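Local coordinates for protein xylose isomerase-like TIM barrel (Anabaena variabilis ATCC 29413, PDB 2QW5) that binds zinc and D-xylose in a TIM barrel and is probably a sugar phosphate isomerase or epimerase, at residues 115-119 and 172-178; 21-25 and 66-70. All blocks are in the same frame, centred on the assembly; numbering follows the deposited sequence. Where two conformers were deposited one is given.

Contact 1. Residues 115-119 and 172-178; sequences VDITA and YAEIKKV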
ATOM      1  N   VAL A 115      19.854 -23.767  11.765  1.00 17.15           N
ATOM      2  CA  VAL A 115      20.428 -25.128  11.603  1.00 15.25           C
ATOM      3  C   VAL A 115      20.515 -25.802  13.035  1.00 12.68           C
ATOM      4  O   VAL A 115      20.160 -26.936  13.170  1.00 15.54           O
ATOM      5  CB  VAL A 115      21.828 -25.165  10.899  1.00 18.69           C
ATOM      6  CG1 VAL A 115      22.462 -26.575  10.961  1.00 15.77           C
ATOM      7  CG2 VAL A 115      21.784 -24.684   9.407  1.00 11.09           C
ATOM      8  N   ASP A 116      21.040 -25.094  14.048  1.00 11.92           N
ATOM      9  CA  ASP A 116      21.136 -25.621  15.428  1.00 14.71           C
ATOM     10  C   ASP A 116      19.805 -26.048  15.996  1.00 17.24           C
ATOM     11  O   ASP A 116      19.700 -27.108  16.612  1.00 16.58           O
ATOM     12  CB  ASP A 116      21.734 -24.606  16.410  1.00 17.39           C
ATOM     13  CG  ASP A 116      23.207 -24.295  16.147  1.00 21.15           C
ATOM     14  OD1 ASP A 116      23.882 -25.052  15.426  1.00 21.32           O
ATOM     15  OD2 ASP A 116      23.693 -23.299  16.727  1.00 20.25           O
ATOM     16  N   ILE A 117      18.784 -25.214  15.795  1.00 18.11           N
ATOM     17  CA  ILE A 117      17.400 -25.541  16.242  1.00 17.21           C
ATOM     18  C   ILE A 117      16.868 -26.816  15.538  1.00 16.44           C
ATOM     19  O   ILE A 117      16.199 -27.664  16.142  1.00 17.08           O
ATOM     20  CB  ILE A 117      16.456 -24.314  15.933  1.00 18.25           C
ATOM     21  CG1 ILE A 117      16.789 -23.144  16.867  1.00 19.13           C
ATOM     22  CG2 ILE A 117      14.971 -24.698  15.926  1.00 15.18           C
ATOM     23  CD1 ILE A 117      16.051 -21.852  16.481  1.00 18.32           C
ATOM     24  N   THR A 118      17.137 -26.928  14.234  1.00 15.34           N
ATOM     25  CA  THR A 118      16.723 -28.108  13.446  1.00 16.32           C
ATOM     26  C   THR A 118      17.294 -29.366  14.080  1.00 16.04           C
ATOM     27  O   THR A 118      16.528 -30.277  14.396  1.00 16.03           O
ATOM     28  CB  THR A 118      17.145 -27.995  11.949  1.00 16.57           C
ATOM     29  OG1 THR A 118      16.553 -26.823  11.425  1.00 17.69           O
ATOM     30  CG2 THR A 118      16.651 -29.226  11.122  1.00 12.69           C
ATOM     31  N   ALA A 119      18.589 -29.344  14.353  1.00 20.05           N
ATOM     32  CA  ALA A 119      19.293 -30.461  14.984  1.00 19.57           C
ATOM     33  C   ALA A 119      18.737 -30.749  16.380  1.00 19.79           C
ATOM     34  O   ALA A 119      18.488 -31.917  16.708  1.00 21.33           O
ATOM     35  CB  ALA A 119      20.801 -30.175  15.024  1.00 17.85           C
ATOM     36  N   TYR A 172      28.898 -25.857   7.565  1.00 17.00           N
ATOM     37  CA  TYR A 172      28.356 -25.906   8.934  1.00 17.21           C
ATOM     38  C   TYR A 172      27.248 -26.953   9.111  1.00 17.56           C
ATOM     39  O   TYR A 172      27.336 -27.748  10.047  1.00 16.97           O
ATOM     40  CB  TYR A 172      27.860 -24.540   9.347  1.00 19.47           C
ATOM     41  CG  TYR A 172      27.368 -24.492  10.783  1.00 18.50           C
ATOM     42  CD1 TYR A 172      28.281 -24.442  11.837  1.00 26.62           C
ATOM     43  CD2 TYR A 172      26.004 -24.546  11.097  1.00 22.96           C
ATOM     44  CE1 TYR A 172      27.854 -24.436  13.163  1.00 29.88           C
ATOM     45  CE2 TYR A 172      25.571 -24.538  12.437  1.00 16.36           C
ATOM     46  CZ  TYR A 172      26.501 -24.458  13.458  1.00 26.97           C
ATOM     47  OH  TYR A 172      26.149 -24.446  14.785  1.00 23.81           O
ATOM     48  N   ALA A 173      26.229 -26.967   8.235  1.00 14.97           N
ATOM     49  CA  ALA A 173      25.111 -27.941   8.322  1.00 16.06           C
ATOM     50  C   ALA A 173      25.542 -29.422   8.197  1.00 15.51           C
ATOM     51  O   ALA A 173      24.942 -30.331   8.820  1.00 14.75           O
ATOM     52  CB  ALA A 173      24.030 -27.613   7.277  1.00 17.91           C
ATOM     53  N   GLU A 174      26.591 -29.648   7.410  1.00 17.45           N
ATOM     54  CA  GLU A 174      27.144 -31.003   7.210  0.50 19.56           C
ATOM     55  C   GLU A 174      27.683 -31.547   8.544  1.00 18.53           C
ATOM     56  O   GLU A 174      27.400 -32.703   8.915  1.00 19.07           O
ATOM     57  CB  GLU A 174      28.197 -31.012   6.080  0.50 18.58           C
ATOM     58  CG  GLU A 174      28.533 -32.414   5.572  0.50 22.27           C
ATOM     59  CD  GLU A 174      29.585 -32.454   4.457  0.50 24.79           C
ATOM     60  OE1 GLU A 174      30.256 -31.424   4.176  0.50 26.73           O
ATOM     61  OE2 GLU A 174      29.739 -33.550   3.879  0.50 25.42           O
ATOM     62  N   ILE A 175      28.374 -30.697   9.314  1.00 20.11           N
ATOM     63  CA  ILE A 175      28.861 -31.068  10.659  1.00 18.15           C
ATOM     64  C   ILE A 175      27.659 -31.429  11.563  1.00 19.16           C
ATOM     65  O   ILE A 175      27.689 -32.421  12.286  1.00 19.40           O
ATOM     66  CB  ILE A 175      29.650 -29.938  11.305  1.00 18.66           C
ATOM     67  CG1 ILE A 175      30.968 -29.681  10.568  1.00 17.91           C
ATOM     68  CG2 ILE A 175      30.015 -30.277  12.739  1.00 18.91           C
ATOM     69  CD1 ILE A 175      31.687 -28.502  11.079  1.00 25.51           C
ATOM     70  N   LYS A 176      26.584 -30.644  11.448  1.00 18.17           N
ATOM     71  CA  LYS A 176      25.345 -30.828  12.204  1.00 20.28           C
ATOM     72  C   LYS A 176      24.404 -31.933  11.697  1.00 21.06           C
ATOM     73  O   LYS A 176      23.400 -32.245  12.363  1.00 18.08           O
ATOM     74  CB  LYS A 176      24.555 -29.487  12.211  1.00 23.17           C
ATOM     75  CG  LYS A 176      25.314 -28.310  12.817  1.00 21.96           C
ATOM     76  CD  LYS A 176      25.579 -28.446  14.333  1.00 21.53           C
ATOM     77  CE  LYS A 176      24.279 -28.447  15.159  1.00 26.91           C
ATOM     78  NZ  LYS A 176      24.528 -28.116  16.571  1.00 22.01           N
ATOM     79  N   LYS A 177      24.727 -32.543  10.555  1.00 19.52           N
ATOM     80  CA  LYS A 177      23.896 -33.566   9.900  1.00 19.39           C
ATOM     81  C   LYS A 177      22.459 -33.068   9.509  1.00 20.18           C
ATOM     82  O   LYS A 177      21.462 -33.788   9.643  1.00 16.17           O
ATOM     83  CB  LYS A 177      23.877 -34.849  10.728  1.00 17.89           C
ATOM     84  CG  LYS A 177      25.278 -35.404  10.998  1.00 19.83           C
ATOM     85  CD  LYS A 177      25.259 -36.701  11.783  1.00 24.29           C
ATOM     86  CE  LYS A 177      26.425 -37.591  11.389  1.00 33.29           C
ATOM     87  NZ  LYS A 177      27.748 -36.917  11.340  1.00 20.95           N
ATOM     88  N   VAL A 178      22.396 -31.824   9.024  1.00 18.99           N
ATOM     89  CA  VAL A 178      21.147 -31.205   8.565  1.00 17.37           C
ATOM     90  C   VAL A 178      21.309 -30.922   7.088  1.00 16.37           C
ATOM     91  O   VAL A 178      22.237 -30.197   6.684  1.00 16.82           O
ATOM     92  CB  VAL A 178      20.868 -29.883   9.318  1.00 18.67           C
ATOM     93  CG1 VAL A 178      19.704 -29.103   8.649  1.00 12.89           C
ATOM     94  CG2 VAL A 178      20.672 -30.164  10.836  1.00 13.94           C
TER
HETATM   95  O   HOH W   1      21.995 -27.927  17.757  1.00 20.82           O
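Val115 drives its CG1 into the groove between the last helical turn of 172-176 and the chain that leaves it. With chi1 at 171°, Val115 CG1 points away from the backbone N and lies 3.8 Å from Lys176 CB; Val178 CG2, Ala173 CB and, obliquely, the Tyr172 ring also surround it. Beneath, Thr118 CG2 reaches Val178 CG1 at 3.9 Å, while the hydroxyl of Thr118 turns elsewhere, to Thr86 and to Arg114 O. Met126 of strand 125-128 touches Val115, Thr118 and Val178 and closes the barrel side. The two segments belong to neighbouring outer helices of the TIM barrel, 101-120 and 148-176, which run almost parallel here (13° between the short axes, 10.2 Å apart). A Schellman motif with positive phi at Lys177 ends the second helix and turns Val178 against Val115, just before strand 179-182. Outward, Lys176 bends at chi2 and chi3, bringing Lys176 CE over Ala119 CB at 3.9 Å. Lys176 NZ forms a salt bridge with Asp116 OD1 at 3.3 Å, weak as a hydrogen bond. Asp116 OD1 also lies at the edge of the Tyr172 ring, near its plane, and accepts from Tyr172 OH at 2.4 Å, so short that the exact length is doubtful; carboxylate and ring are turned 54° apart. A water accepts from Lys176 NZ and donates to Asp116 O, a second link from the ammonium to the first helix.

Contact 2. Residues 21-25 and 66-70; sequences NLQPD and NYTNL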
ATOM      1  N   ASN A  21       4.082 -20.289  14.033  1.00 19.28           N
ATOM      2  CA  ASN A  21       4.887 -20.136  15.258  1.00 22.02           C
ATOM      3  C   ASN A  21       4.601 -21.263  16.255  1.00 24.05           C
ATOM      4  O   ASN A  21       3.496 -21.359  16.812  1.00 24.44           O
ATOM      5  CB  ASN A  21       4.610 -18.773  15.912  1.00 22.69           C
ATOM      6  CG  ASN A  21       5.659 -18.385  16.944  1.00 20.58           C
ATOM      7  OD1 ASN A  21       6.175 -19.215  17.708  1.00 23.01           O
ATOM      8  ND2 ASN A  21       5.994 -17.110  16.966  1.00 22.18           N
ATOM      9  N   LEU A  22       5.621 -22.089  16.482  1.00 22.39           N
ATOM     10  CA  LEU A  22       5.525 -23.208  17.398  1.00 24.39           C
ATOM     11  C   LEU A  22       5.513 -22.793  18.885  1.00 24.38           C
ATOM     12  O   LEU A  22       5.157 -23.629  19.704  1.00 25.28           O
ATOM     13  CB  LEU A  22       6.615 -24.292  17.090  1.00 22.86           C
ATOM     14  CG  LEU A  22       6.191 -25.367  16.069  1.00 20.18           C
ATOM     15  CD1 LEU A  22       5.187 -26.326  16.728  1.00 29.21           C
ATOM     16  CD2 LEU A  22       5.633 -24.842  14.759  1.00 24.63           C
ATOM     17  N   GLN A  23       5.882 -21.545  19.220  1.00 26.82           N
ATOM     18  CA  GLN A  23       5.899 -21.028  20.608  1.00 27.51           C
ATOM     19  C   GLN A  23       6.478 -22.077  21.567  1.00 26.66           C
ATOM     20  O   GLN A  23       5.784 -22.542  22.495  1.00 25.47           O
ATOM     21  CB  GLN A  23       4.484 -20.664  21.067  1.00 28.41           C
ATOM     22  CG  GLN A  23       3.678 -19.736  20.187  1.00 30.08           C
ATOM     23  CD  GLN A  23       2.440 -19.219  20.947  1.00 32.92           C
ATOM     24  OE1 GLN A  23       2.580 -18.605  22.021  1.00 34.85           O
ATOM     25  NE2 GLN A  23       1.251 -19.455  20.400  1.00 27.87           N
ATOM     26  N   PRO A  24       7.734 -22.494  21.328  1.00 26.33           N
ATOM     27  CA  PRO A  24       8.342 -23.580  22.132  1.00 28.99           C
ATOM     28  C   PRO A  24       8.396 -23.340  23.662  1.00 29.38           C
ATOM     29  O   PRO A  24       8.377 -24.292  24.438  1.00 28.88           O
ATOM     30  CB  PRO A  24       9.743 -23.686  21.527  1.00 28.65           C
ATOM     31  CG  PRO A  24      10.026 -22.332  21.000  1.00 26.82           C
ATOM     32  CD  PRO A  24       8.720 -21.950  20.378  1.00 28.78           C
ATOM     33  N   ASP A  25       8.452 -22.071  24.042  1.00 30.92           N
ATOM     34  CA  ASP A  25       8.392 -21.573  25.440  1.00 33.99           C
ATOM     35  C   ASP A  25       7.000 -21.462  26.108  1.00 36.38           C
ATOM     36  O   ASP A  25       6.929 -21.255  27.325  1.00 41.45           O
ATOM     37  CB  ASP A  25       9.076 -20.191  25.538  1.00 35.08           C
ATOM     38  CG  ASP A  25       8.546 -19.152  24.523  1.00 41.76           C
ATOM     39  OD1 ASP A  25       7.866 -19.487  23.498  1.00 46.05           O
ATOM     40  OD2 ASP A  25       8.870 -17.962  24.742  1.00 58.36           O
ATOM     41  N   ASN A  66      14.822 -23.412  24.166  1.00 21.47           N
ATOM     42  CA  ASN A  66      13.369 -23.646  24.075  1.00 21.29           C
ATOM     43  C   ASN A  66      13.001 -24.786  23.144  1.00 20.01           C
ATOM     44  O   ASN A  66      12.203 -25.638  23.502  1.00 19.17           O
ATOM     45  CB  ASN A  66      12.622 -22.376  23.651  1.00 21.67           C
ATOM     46  CG  ASN A  66      12.655 -21.295  24.707  1.00 25.25           C
ATOM     47  OD1 ASN A  66      12.905 -21.549  25.899  1.00 25.52           O
ATOM     48  ND2 ASN A  66      12.392 -20.081  24.276  1.00 22.45           N
ATOM     49  N   TYR A  67      13.575 -24.807  21.944  1.00 18.67           N
ATOM     50  CA  TYR A  67      13.276 -25.908  20.988  1.00 17.11           C
ATOM     51  C   TYR A  67      13.824 -27.271  21.487  1.00 17.39           C
ATOM     52  O   TYR A  67      13.232 -28.312  21.210  1.00 18.45           O
ATOM     53  CB  TYR A  67      13.761 -25.550  19.557  1.00 15.89           C
ATOM     54  CG  TYR A  67      12.859 -24.505  18.887  1.00 15.50           C
ATOM     55  CD1 TYR A  67      11.611 -24.869  18.382  1.00 19.07           C
ATOM     56  CD2 TYR A  67      13.283 -23.187  18.671  1.00 22.57           C
ATOM     57  CE1 TYR A  67      10.774 -23.949  17.738  1.00 21.20           C
ATOM     58  CE2 TYR A  67      12.444 -22.245  18.010  1.00 21.99           C
ATOM     59  CZ  TYR A  67      11.205 -22.642  17.543  1.00 17.22           C
ATOM     60  OH  TYR A  67      10.371 -21.749  16.923  1.00 18.73           O
ATOM     61  N   THR A  68      14.952 -27.248  22.208  1.00 19.65           N
ATOM     62  CA  THR A  68      15.505 -28.466  22.820  1.00 17.99           C
ATOM     63  C   THR A  68      14.461 -28.972  23.829  1.00 20.30           C
ATOM     64  O   THR A  68      14.122 -30.152  23.843  1.00 24.35           O
ATOM     65  CB  THR A  68      16.843 -28.219  23.514  1.00 16.18           C
ATOM     66  OG1 THR A  68      17.835 -27.829  22.548  1.00 22.54           O
ATOM     67  CG2 THR A  68      17.313 -29.499  24.265  1.00 16.68           C
ATOM     68  N   ASN A  69      13.905 -28.060  24.617  1.00 22.61           N
ATOM     69  CA  ASN A  69      12.863 -28.417  25.586  1.00 22.66           C
ATOM     70  C   ASN A  69      11.578 -28.908  24.925  1.00 23.81           C
ATOM     71  O   ASN A  69      10.885 -29.765  25.491  1.00 26.92           O
ATOM     72  CB  ASN A  69      12.584 -27.236  26.537  1.00 26.97           C
ATOM     73  CG  ASN A  69      13.784 -26.885  27.432  1.00 32.27           C
ATOM     74  OD1 ASN A  69      14.720 -27.654  27.578  1.00 29.66           O
ATOM     75  ND2 ASN A  69      13.747 -25.707  28.017  1.00 36.19           N
ATOM     76  N   LEU A  70      11.239 -28.372  23.744  1.00 22.21           N
ATOM     77  CA  LEU A  70      10.084 -28.844  22.986  1.00 20.74           C
ATOM     78  C   LEU A  70      10.339 -30.286  22.542  1.00 21.39           C
ATOM     79  O   LEU A  70       9.486 -31.145  22.732  1.00 21.01           O
ATOM     80  CB  LEU A  70       9.744 -27.924  21.777  1.00 20.27           C
ATOM     81  CG  LEU A  70       8.546 -28.311  20.888  1.00 20.09           C
ATOM     82  CD1 LEU A  70       7.231 -28.410  21.696  1.00 21.85           C
ATOM     83  CD2 LEU A  70       8.385 -27.367  19.713  1.00 20.43           C
TER
HETATM   84  O   HOH W   2       8.228 -21.326  15.224  1.00 19.30           O
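With CG anti to its carbonyl carbon (chi1 -74°), Tyr67 lays its ring beside the helix and over Pro24, while Asn66, turned the same way at chi1, sets CB against Pro24 and its amide beside Asp25. Pro24 fits into the corner formed by the Tyr67 ring and the Asn66 backbone and CB. Pro24 CG stands 3.6 Å from the Tyr67 ring centroid and only 11° off the normal, a CH-pi contact centred on one face. Pro24 CG also lies 3.7 Å from Asn66 CB, and Pro24 CB rests 3.7 Å from Asn66 O, a carbonyl already engaged by Leu70 N in the helix. Leu22 CB meets the ring differently, at its edge, 4.2 Å from Tyr67 CE1, and also faces Leu70 CD2. Farther out, Asp25 CB packs against Asn66 ND2 at 3.5 Å, with carboxylate and amide planes 27° apart. Segment 21-25 is part of the loop joining the first barrel strand, 11-14, to helix 27-42, and it leans on the next outer helix, 60-76. An Asx turn shapes it: Asn21 OD1 accepts from Gln23 N at 2.8 Å. Arg30 of helix 27-42 bonds to Pro24 O, and Leu22 also packs on Phe50 of strand 47-51. Water 2, in the plane of the Tyr67 ring at its edge, accepts from Leu22 N and bonds to Tyr67 OH at 2.8 Å. The direct contact is mainly van der Waals and CH-pi; the water is a polar bridge between Leu22 N and Tyr67 OH.

In the fold
Both contacts lie in the outer layer of the barrel, their centres about 17 Å apart, and they join different elements: contact 1 two successive outer helices, contact 2 a strand-to-helix loop and helix 60-76. Contact 2 is the more buried and without a direct hydrogen bond or salt bridge between its segments, with an aromatic face as its main feature; contact 1 grades from an apolar floor beside strand 125-128 to a partly exposed, charged edge. Each includes a tyrosine with a different job, one giving its hydroxyl to a carboxylate, the other its ring face to a proline. They meet where Ile117 CG2 packs 3.6 Å from Tyr67 CD2, so that helix 101-120 touches helix 60-76 on one flank and 148-176 on another.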